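Local coordinates for Es1 family protein (Ehrlichia chaffeensis, PDB 3L3B) that is of unproven function but carries an amidotransferase-like DJ-1/PfpI domain and may take part in isoprenoid biosynthesis, at residues B[28-33]-B[58-63]; B[142-147]-B[165-170]; B[196-201]-B[215-220]; B[210-215]-B[226-231]. One frame throughout, in Å; residues are numbered along the deposited sequence.

Contact 1. Residues B[28-33]-B[58-63]; sequences VILAGC and FKCFAP
V28 and C60 sit side by side on neighbouring parallel strands, the two strands of a beta-alpha-beta unit formed by strand 24-29, helix 41-53 and strand 56-62. The V28 amide donates to K59 O over 2.9 Å, and the V28 carbonyl takes the F61 amide, with F61 N 2.9 Å from V28 O. One residue further on, L30 N reaches F61 O at 3.0 Å; at 167° this is the straightest of the three bonds. C60 CA adds a C-H contact to V28 O at 3.3 Å.

The side chains divide between the two faces of the sheet. V28 and C60 share a face with the crossover helix: V28 packs on L51 and L30 on A44, both of helix 41-53. L30 CG lies anti to the carbonyl carbon (chi1 -60°), which carries CD1 to within 4.0 Å of C60 SG. I29 and F61 occupy the other face, where F123 of helix 117-123 covers I29.

Beyond I29 the pairing runs out as the first strand gives way to loop. The buried L30 O has no hydrogen-bonding partner in the model; A62 CB presses on it at 3.4 Å and P63 CD at 3.8 Å.

Contact 2. Residues B[142-147]-B[165-170]; sequences NAVREF and VALLKD
R145 and L167 run past each other in opposite directions between helix 138-149 and helix 160-168, two helices joined through strand 154-157 in the alpha/beta fold of the DJ-1/PfpI family. The arginine bends at its second torsion (chi2 -87°) and then stretches toward the end of the other helix, where its guanidinium presents its NE/NH1 edge to a single carbonyl. R145 NE lies 2.8 Å from L167 O, and R145 NH1 is equally close to L167 O. The oxygen is nearly in the guanidinium plane, 7° out of it, while the two nitrogens approach from opposite faces of the carbonyl plane. This side-on grip fixes the rotation of the group, whose positive charge is probably favourable near a helix C-terminal end.

L168 points against the arginine's direction and brings CD2 to 3.7 Å from R145 CD. V144 and L167 meet at about a right angle, V144 CG1 resting 3.7 Å from L167 CD1, and V144 continues inward onto L111, I113 and I154 of the sheet. At the outer end R145 NH1 and D170 OD2 are too far apart for a salt bridge; a water accepts from R145 NH1 at 3.0 Å and donates to D170 OD2 at 2.7 Å.

Contact 3. Residues B[196-201]-B[215-220]; sequences CPTIKS and YMRNDS
The guanidinium of R217 turns its NH1/NH2 edge to C196, whose carbonyl oxygen lies 13° out of the guanidinium plane. R217 NH1 and R217 NH2 both stand 3.1 Å from C196 O, an end-on grip of one atom by two nitrogens. The donors are not equivalent: NH1 lies in the carbonyl plane, whereas NH2 sits well above it. P197 and the T198 amide approach the guanidinium obliquely.

The second flat group, the carboxylate of D219, is bound through both oxygens. T198 OG1 donates to D219 OD2 at 2.8 Å, arriving on the anti side and not far from the carboxylate plane. On the anti side of the other oxygen, S220 N reaches D219 OD1 at 2.7 Å, so the carboxylate is held from two directions. The threonine torsion (chi1 -57°) sets OG1 beside its own backbone N and toward D219 OD2, with R217 NH1 reached through a water. That water donates to T198 OG1 at 2.7 Å and accepts from R217 NH1 at 3.1 Å.

Thus two segments without regular secondary structure are joined by the R217 side chain on a main-chain carbonyl and by a side-chain pair, T198 with D219; no backbone-to-backbone bond forms between them. P197 to K200 form a type I beta turn leading toward strand 202-204, and I199 of this turn leans on N223 and L226 of helix 221-238. Residues 215-220 link strand 209-212 to that same helix, where S220 is the N-cap and its OG bonds to N223 N.

Contact 4. Residues B[210-215]-B[226-231]; sequences FSCSAY and LGIQDM
M231 keeps its chain extended through its first two torsions and bends only at the third (chi3 77°), which lays its thioether along the backbone of the strand holding F210, S211 and C212. C212 answers with SG set between its own backbone N and carbonyl carbon, aimed at the helix. The two sulfurs come together, C212 SG lying 4.0 Å from M231 SD. Around this pair M231 SD is 3.7 Å from F210 O and 3.8 Å from S211 CA, while M231 CG rests 3.9 Å from F210 CB.

At the other end of the contact the helix comes close to the strand through G227. With no side chain in between, C212 CB approaches G227 O to 3.8 Å. I228 flanks the cysteine, its CG1 3.8 Å from C212 SG, and extends beyond it to L46 and V47 of helix 41-53. No hydrogen bond crosses between the two segments, which meet by van der Waals packing. S211 points away from the helix, and its hydroxyl bonds instead to the T177 amide.

Strand 210-212 and helix 226-231 run nearly antiparallel, at 174°, with axes 7.8 Å apart at their closest. A helix returning over the strand that precedes it is the usual beta-alpha element of a three-layer alpha/beta sandwich. Here helix 221-238 lies beside helix 41-53 on one face of the mixed central sheet, as expected for the DJ-1/PfpI fold.

In the fold
From the N terminus, contact 1 comes first, pairing strand 24-29 with strand 56-62 once helix 41-53 has been traversed. Contact 2 follows, closing the excursion from helix 138-149 through strand 154-157 to helix 160-168; its centre is about 17 Å from that of contact 1. Contacts 3 and 4 come last and cross, their segments alternating along the chain and sharing Y215. Their centres are only about 7 Å apart, and S201 OG probably bonds to D230 OD1 between them. Together this pair ties the loop before strand 202-204, strand 209-212 and helix 221-238 into one corner, while contacts 1 and 4 reach the same central sheet from opposite sides of the chain's centre.

Contact 1. Residues B[28-33]-B[58-63]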
# COMPACT_ATOMS: atom_id res chain seq x y z
N VAL B 28 8.62 -11.22 5.12
CA VAL B 28 7.32 -10.95 4.51
C VAL B 28 7.42 -11.44 3.09
O VAL B 28 8.35 -11.03 2.38
CB VAL B 28 6.94 -9.45 4.53
CG1 VAL B 28 5.58 -9.17 3.78
CG2 VAL B 28 6.92 -8.94 5.98
N ILE B 29 6.51 -12.32 2.67
CA ILE B 29 6.55 -12.86 1.33
C ILE B 29 5.47 -12.18 0.50
O ILE B 29 4.30 -12.14 0.86
CB ILE B 29 6.39 -14.39 1.30
CG1 ILE B 29 7.61 -15.04 1.96
CG2 ILE B 29 6.26 -14.84 -0.14
CD1 ILE B 29 7.51 -16.55 2.25
N LEU B 30 5.89 -11.70 -0.66
CA LEU B 30 5.05 -10.99 -1.57
C LEU B 30 4.94 -11.72 -2.92
O LEU B 30 5.83 -12.51 -3.33
CB LEU B 30 5.66 -9.60 -1.77
CG LEU B 30 5.83 -8.69 -0.56
CD1 LEU B 30 6.46 -7.36 -0.98
CD2 LEU B 30 4.44 -8.42 0.05
N ALA B 31 3.83 -11.45 -3.60
CA ALA B 31 3.52 -12.15 -4.83
C ALA B 31 3.29 -11.21 -6.00
O ALA B 31 2.79 -11.67 -7.00
CB ALA B 31 2.26 -13.03 -4.65
N GLY B 32 3.64 -9.92 -5.88
CA GLY B 32 3.43 -8.94 -6.92
C GLY B 32 2.86 -7.69 -6.24
O GLY B 32 2.97 -7.51 -5.05
N CYS B 33 2.28 -6.79 -7.01
CA CYS B 33 1.80 -5.53 -6.42
C CYS B 33 0.41 -5.22 -6.94
O CYS B 33 0.24 -4.44 -7.88
CB CYS B 33 2.79 -4.44 -6.76
SG CYS B 33 2.37 -2.84 -6.12
N PHE B 58 11.82 -5.83 9.37
CA PHE B 58 11.42 -6.85 8.41
C PHE B 58 12.16 -6.77 7.11
O PHE B 58 12.78 -5.75 6.77
CB PHE B 58 9.91 -6.77 8.15
CG PHE B 58 9.44 -5.41 7.65
CD1 PHE B 58 9.54 -5.08 6.33
CD2 PHE B 58 8.89 -4.49 8.51
CE1 PHE B 58 9.13 -3.82 5.87
CE2 PHE B 58 8.46 -3.25 8.06
CZ PHE B 58 8.60 -2.93 6.74
N LYS B 59 12.06 -7.87 6.37
CA LYS B 59 12.63 -8.00 5.03
C LYS B 59 11.65 -8.69 4.12
O LYS B 59 11.07 -9.74 4.45
CB LYS B 59 13.94 -8.81 5.04
CG LYS B 59 15.19 -8.01 5.27
CD LYS B 59 16.42 -8.93 5.34
CE LYS B 59 17.72 -8.18 5.43
NZ LYS B 59 18.82 -9.12 5.12
N CYS B 60 11.53 -8.14 2.94
CA CYS B 60 10.59 -8.62 1.99
C CYS B 60 11.31 -9.55 1.03
O CYS B 60 12.42 -9.24 0.58
CB CYS B 60 9.96 -7.48 1.21
SG CYS B 60 8.77 -6.42 2.18
N PHE B 61 10.59 -10.61 0.64
CA PHE B 61 11.08 -11.62 -0.28
C PHE B 61 10.04 -11.94 -1.31
O PHE B 61 8.87 -11.88 -1.02
CB PHE B 61 11.37 -12.92 0.49
CG PHE B 61 12.45 -12.79 1.45
CD1 PHE B 61 13.77 -12.95 1.05
CD2 PHE B 61 12.17 -12.50 2.79
CE1 PHE B 61 14.79 -12.83 1.96
CE2 PHE B 61 13.18 -12.35 3.70
CZ PHE B 61 14.51 -12.51 3.28
N ALA B 62 10.47 -12.26 -2.51
CA ALA B 62 9.58 -12.73 -3.55
C ALA B 62 10.36 -13.61 -4.55
O ALA B 62 11.57 -13.46 -4.71
CB ALA B 62 8.97 -11.55 -4.29
N PRO B 63 9.64 -14.46 -5.28
CA PRO B 63 10.28 -15.33 -6.24
C PRO B 63 10.56 -14.57 -7.52
O PRO B 63 9.74 -13.73 -7.91
CB PRO B 63 9.21 -16.39 -6.48
CG PRO B 63 7.95 -15.68 -6.26
CD PRO B 63 8.24 -14.84 -5.06

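Contact 2. Residues B[142-147]-B[165-170]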
# COMPACT_ATOMS: atom_id res chain seq x y z
N ASN B 142 8.96 -24.57 0.39
CA ASN B 142 10.17 -24.88 1.18
C ASN B 142 10.46 -23.82 2.22
O ASN B 142 10.83 -24.12 3.33
CB ASN B 142 11.41 -25.03 0.30
CG ASN B 142 11.46 -26.37 -0.40
OD1 ASN B 142 10.63 -27.24 -0.16
ND2 ASN B 142 12.44 -26.52 -1.31
N ALA B 143 10.27 -22.57 1.83
CA ALA B 143 10.43 -21.45 2.73
C ALA B 143 9.47 -21.51 3.91
O ALA B 143 9.90 -21.40 5.05
CB ALA B 143 10.26 -20.12 1.99
N VAL B 144 8.18 -21.70 3.63
CA VAL B 144 7.19 -21.77 4.69
C VAL B 144 7.41 -23.04 5.55
O VAL B 144 7.34 -22.94 6.74
CB VAL B 144 5.74 -21.74 4.17
CG1 VAL B 144 4.79 -21.81 5.31
CG2 VAL B 144 5.43 -20.43 3.32
N ARG B 145 7.71 -24.20 4.94
CA ARG B 145 8.06 -25.40 5.72
C ARG B 145 9.30 -25.17 6.60
O ARG B 145 9.37 -25.72 7.70
CB ARG B 145 8.30 -26.61 4.79
CG ARG B 145 7.06 -27.08 4.03
CD ARG B 145 6.30 -28.06 4.88
NE ARG B 145 5.23 -28.79 4.21
CZ ARG B 145 5.27 -30.08 3.87
NH1 ARG B 145 4.19 -30.63 3.32
NH2 ARG B 145 6.36 -30.81 4.10
N GLU B 146 10.28 -24.37 6.14
CA GLU B 146 11.46 -24.11 6.97
C GLU B 146 11.09 -23.33 8.21
O GLU B 146 11.56 -23.62 9.30
CB GLU B 146 12.59 -23.42 6.22
CG GLU B 146 13.44 -24.37 5.40
CD GLU B 146 14.68 -23.70 4.86
OE1 GLU B 146 15.68 -23.61 5.60
OE2 GLU B 146 14.65 -23.23 3.70
N PHE B 147 10.22 -22.33 8.05
CA PHE B 147 9.71 -21.57 9.20
C PHE B 147 8.92 -22.53 10.10
O PHE B 147 9.11 -22.55 11.31
CB PHE B 147 8.83 -20.41 8.78
CG PHE B 147 9.61 -19.13 8.49
CD1 PHE B 147 9.98 -18.28 9.54
CD2 PHE B 147 10.02 -18.84 7.23
CE1 PHE B 147 10.72 -17.12 9.30
CE2 PHE B 147 10.76 -17.69 6.98
CZ PHE B 147 11.10 -16.83 8.04
N VAL B 165 -2.44 -23.92 4.77
CA VAL B 165 -3.04 -25.20 5.14
C VAL B 165 -2.60 -26.27 4.16
O VAL B 165 -2.10 -27.32 4.57
CB VAL B 165 -4.59 -25.10 5.30
CG1 VAL B 165 -5.25 -26.43 5.35
CG2 VAL B 165 -4.92 -24.23 6.55
N ALA B 166 -2.71 -25.96 2.87
CA ALA B 166 -2.42 -26.92 1.80
C ALA B 166 -0.95 -27.35 1.81
O ALA B 166 -0.61 -28.52 1.77
CB ALA B 166 -2.81 -26.30 0.42
N LEU B 167 -0.05 -26.39 1.90
CA LEU B 167 1.34 -26.71 1.87
C LEU B 167 1.79 -27.48 3.14
O LEU B 167 2.79 -28.19 3.06
CB LEU B 167 2.20 -25.47 1.59
CG LEU B 167 2.49 -24.45 2.69
CD1 LEU B 167 3.70 -24.85 3.55
CD2 LEU B 167 2.74 -22.99 2.12
N LEU B 168 1.10 -27.33 4.26
CA LEU B 168 1.41 -28.09 5.50
C LEU B 168 0.65 -29.44 5.68
O LEU B 168 0.95 -30.22 6.60
CB LEU B 168 1.21 -27.20 6.71
CG LEU B 168 2.18 -26.03 6.86
CD1 LEU B 168 1.76 -25.11 8.01
CD2 LEU B 168 3.67 -26.51 6.98
N LYS B 169 -0.30 -29.72 4.81
CA LYS B 169 -1.30 -30.77 5.07
C LYS B 169 -0.75 -32.18 5.25
O LYS B 169 -1.38 -32.99 5.90
CB LYS B 169 -2.35 -30.79 3.95
CG LYS B 169 -1.91 -31.54 2.72
CD LYS B 169 -2.77 -31.15 1.52
CE LYS B 169 -3.81 -32.23 1.17
NZ LYS B 169 -4.23 -32.01 -0.28
N ASP B 170 0.40 -32.47 4.65
CA ASP B 170 1.00 -33.79 4.80
C ASP B 170 1.70 -33.98 6.13
O ASP B 170 1.92 -35.08 6.52
CB ASP B 170 2.00 -34.07 3.68
CG ASP B 170 1.33 -34.05 2.31
OD1 ASP B 170 0.20 -34.63 2.15
OD2 ASP B 170 1.95 -33.47 1.40
O HOH W 1 4.47 -32.68 1.16

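Contact 3. Residues B[196-201]-B[215-220]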
# COMPACT_ATOMS: atom_id res chain seq x y z
N CYS B 196 -14.48 -16.21 11.72
CA CYS B 196 -13.88 -15.07 12.42
C CYS B 196 -14.29 -13.72 11.80
O CYS B 196 -14.33 -13.59 10.58
CB CYS B 196 -12.35 -15.19 12.38
SG CYS B 196 -11.51 -14.01 13.43
N PRO B 197 -14.62 -12.73 12.63
CA PRO B 197 -14.96 -11.44 12.02
C PRO B 197 -13.71 -10.76 11.47
O PRO B 197 -12.56 -11.11 11.83
CB PRO B 197 -15.61 -10.63 13.16
CG PRO B 197 -15.30 -11.37 14.42
CD PRO B 197 -15.08 -12.83 14.03
N THR B 198 -13.95 -9.86 10.52
CA THR B 198 -12.91 -9.05 9.91
C THR B 198 -12.02 -8.40 10.94
O THR B 198 -10.83 -8.33 10.74
CB THR B 198 -13.49 -7.94 9.04
OG1 THR B 198 -14.34 -8.51 8.03
CG2 THR B 198 -12.38 -7.19 8.35
N ILE B 199 -12.60 -7.90 12.04
CA ILE B 199 -11.82 -7.16 13.02
C ILE B 199 -11.00 -7.99 14.00
O ILE B 199 -10.23 -7.41 14.74
CB ILE B 199 -12.70 -6.11 13.79
CG1 ILE B 199 -13.91 -6.76 14.47
CG2 ILE B 199 -13.13 -5.02 12.84
CD1 ILE B 199 -14.71 -5.82 15.38
N LYS B 200 -11.12 -9.33 14.00
CA LYS B 200 -10.36 -10.16 14.92
C LYS B 200 -9.45 -11.08 14.09
O LYS B 200 -9.37 -10.94 12.86
CB LYS B 200 -11.32 -10.98 15.85
N SER B 201 -8.72 -11.94 14.77
CA SER B 201 -7.83 -12.93 14.12
C SER B 201 -7.89 -14.27 14.87
O SER B 201 -8.45 -14.34 15.95
CB SER B 201 -6.39 -12.41 14.11
OG SER B 201 -5.81 -12.38 15.41
N TYR B 215 -9.53 -8.85 3.25
CA TYR B 215 -10.40 -8.59 2.10
C TYR B 215 -11.08 -9.84 1.51
O TYR B 215 -11.61 -9.76 0.40
CB TYR B 215 -9.69 -7.75 1.04
CG TYR B 215 -9.67 -6.25 1.32
CD1 TYR B 215 -10.82 -5.50 1.18
CD2 TYR B 215 -8.49 -5.60 1.70
CE1 TYR B 215 -10.80 -4.14 1.39
CE2 TYR B 215 -8.49 -4.25 1.96
CZ TYR B 215 -9.62 -3.52 1.77
OH TYR B 215 -9.61 -2.16 2.02
N MET B 216 -11.15 -10.96 2.25
CA MET B 216 -12.12 -12.04 1.90
C MET B 216 -13.59 -11.55 1.93
O MET B 216 -14.48 -12.21 1.37
CB MET B 216 -12.01 -13.25 2.85
CG MET B 216 -10.77 -14.09 2.65
SD MET B 216 -10.55 -14.73 0.97
CE MET B 216 -12.03 -15.69 0.75
N ARG B 217 -13.82 -10.44 2.63
CA ARG B 217 -15.10 -9.73 2.64
C ARG B 217 -14.90 -8.30 2.14
O ARG B 217 -13.79 -7.71 2.24
CB ARG B 217 -15.69 -9.66 4.05
CG ARG B 217 -16.06 -11.02 4.68
CD ARG B 217 -16.71 -10.78 6.03
NE ARG B 217 -17.00 -11.99 6.82
CZ ARG B 217 -16.19 -12.53 7.74
NH1 ARG B 217 -14.96 -12.05 7.96
NH2 ARG B 217 -16.59 -13.60 8.41
N ASN B 218 -16.00 -7.75 1.64
CA ASN B 218 -16.01 -6.42 1.03
C ASN B 218 -16.26 -5.38 2.13
O ASN B 218 -17.31 -4.73 2.18
CB ASN B 218 -17.10 -6.35 -0.05
CG ASN B 218 -16.70 -5.49 -1.24
OD1 ASN B 218 -15.55 -5.02 -1.33
ND2 ASN B 218 -17.64 -5.29 -2.16
N ASP B 219 -15.26 -5.25 2.99
CA ASP B 219 -15.37 -4.52 4.24
C ASP B 219 -14.53 -3.23 4.13
O ASP B 219 -13.83 -3.01 3.13
CB ASP B 219 -14.87 -5.40 5.37
CG ASP B 219 -15.56 -5.14 6.68
OD1 ASP B 219 -15.99 -3.98 6.90
OD2 ASP B 219 -15.66 -6.09 7.49
N SER B 220 -14.59 -2.39 5.15
CA SER B 220 -13.84 -1.14 5.14
C SER B 220 -12.37 -1.38 5.46
O SER B 220 -11.99 -2.36 6.12
CB SER B 220 -14.43 -0.16 6.18
OG SER B 220 -14.12 -0.63 7.49
O HOH W 2 -13.15 -10.14 6.30

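Contact 4. Residues B[210-215]-B[226-231]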
# COMPACT_ATOMS: atom_id res chain seq x y z
N PHE B 210 -1.06 -18.14 12.49
CA PHE B 210 -1.90 -17.01 12.86
C PHE B 210 -2.56 -16.43 11.58
O PHE B 210 -1.91 -16.39 10.54
CB PHE B 210 -1.02 -15.93 13.54
CG PHE B 210 -0.30 -16.42 14.81
CD1 PHE B 210 -0.77 -16.08 16.06
CD2 PHE B 210 0.81 -17.23 14.72
CE1 PHE B 210 -0.13 -16.52 17.23
CE2 PHE B 210 1.46 -17.71 15.89
CZ PHE B 210 0.99 -17.33 17.16
N SER B 211 -3.84 -16.04 11.64
CA SER B 211 -4.59 -15.69 10.43
C SER B 211 -5.65 -14.66 10.67
O SER B 211 -6.23 -14.58 11.76
CB SER B 211 -5.24 -16.90 9.76
OG SER B 211 -5.98 -17.74 10.65
N CYS B 212 -5.94 -13.92 9.60
CA CYS B 212 -7.06 -13.01 9.62
C CYS B 212 -7.65 -12.87 8.23
O CYS B 212 -6.97 -13.17 7.21
CB CYS B 212 -6.64 -11.71 10.26
SG CYS B 212 -5.47 -10.74 9.32
N SER B 213 -8.91 -12.47 8.17
CA SER B 213 -9.71 -12.58 6.93
C SER B 213 -9.61 -11.39 5.98
O SER B 213 -9.69 -11.58 4.76
CB SER B 213 -11.18 -12.85 7.26
OG SER B 213 -11.68 -11.81 8.05
N ALA B 214 -9.46 -10.17 6.51
CA ALA B 214 -9.14 -8.98 5.68
C ALA B 214 -10.07 -8.91 4.47
O ALA B 214 -11.29 -9.01 4.63
CB ALA B 214 -7.65 -9.00 5.25
N TYR B 215 -9.53 -8.85 3.25
CA TYR B 215 -10.40 -8.59 2.10
C TYR B 215 -11.08 -9.84 1.51
O TYR B 215 -11.61 -9.76 0.40
CB TYR B 215 -9.69 -7.75 1.04
CG TYR B 215 -9.67 -6.25 1.32
CD1 TYR B 215 -10.82 -5.50 1.18
CD2 TYR B 215 -8.49 -5.60 1.70
CE1 TYR B 215 -10.80 -4.14 1.39
CE2 TYR B 215 -8.49 -4.25 1.96
CZ TYR B 215 -9.62 -3.52 1.77
OH TYR B 215 -9.61 -2.16 2.02
N LEU B 226 -7.97 -3.61 11.70
CA LEU B 226 -8.16 -4.09 13.06
C LEU B 226 -7.81 -5.57 13.16
O LEU B 226 -7.16 -6.00 14.11
CB LEU B 226 -9.58 -3.84 13.52
CG LEU B 226 -9.91 -2.40 13.85
CD1 LEU B 226 -11.34 -2.34 14.33
CD2 LEU B 226 -8.92 -1.78 14.87
N GLY B 227 -8.20 -6.34 12.15
CA GLY B 227 -7.87 -7.74 12.13
C GLY B 227 -6.39 -8.00 11.97
O GLY B 227 -5.86 -8.86 12.61
N ILE B 228 -5.70 -7.27 11.10
CA ILE B 228 -4.25 -7.42 10.89
C ILE B 228 -3.49 -7.01 12.14
O ILE B 228 -2.50 -7.62 12.49
CB ILE B 228 -3.76 -6.57 9.66
CG1 ILE B 228 -4.26 -7.24 8.40
CG2 ILE B 228 -2.25 -6.42 9.66
CD1 ILE B 228 -4.16 -6.44 7.06
N GLN B 229 -3.94 -5.95 12.78
CA GLN B 229 -3.34 -5.49 14.02
C GLN B 229 -3.42 -6.61 15.11
O GLN B 229 -2.46 -6.85 15.82
CB GLN B 229 -4.05 -4.23 14.49
CG GLN B 229 -3.61 -3.71 15.85
CD GLN B 229 -4.35 -2.45 16.23
OE1 GLN B 229 -5.45 -2.51 16.78
NE2 GLN B 229 -3.76 -1.32 15.94
N ASP B 230 -4.55 -7.30 15.19
CA ASP B 230 -4.69 -8.37 16.17
C ASP B 230 -3.79 -9.58 15.86
O ASP B 230 -3.26 -10.22 16.77
CB ASP B 230 -6.12 -8.84 16.22
CG ASP B 230 -6.38 -9.73 17.44
OD1 ASP B 230 -6.64 -10.94 17.27
OD2 ASP B 230 -6.24 -9.20 18.56
N MET B 231 -3.64 -9.89 14.58
CA MET B 231 -2.82 -10.99 14.17
C MET B 231 -1.35 -10.76 14.55
O MET B 231 -0.74 -11.61 15.19
CB MET B 231 -2.95 -11.20 12.67
CG MET B 231 -2.31 -12.47 12.27
SD MET B 231 -2.25 -12.75 10.54
CE MET B 231 -0.92 -11.67 10.07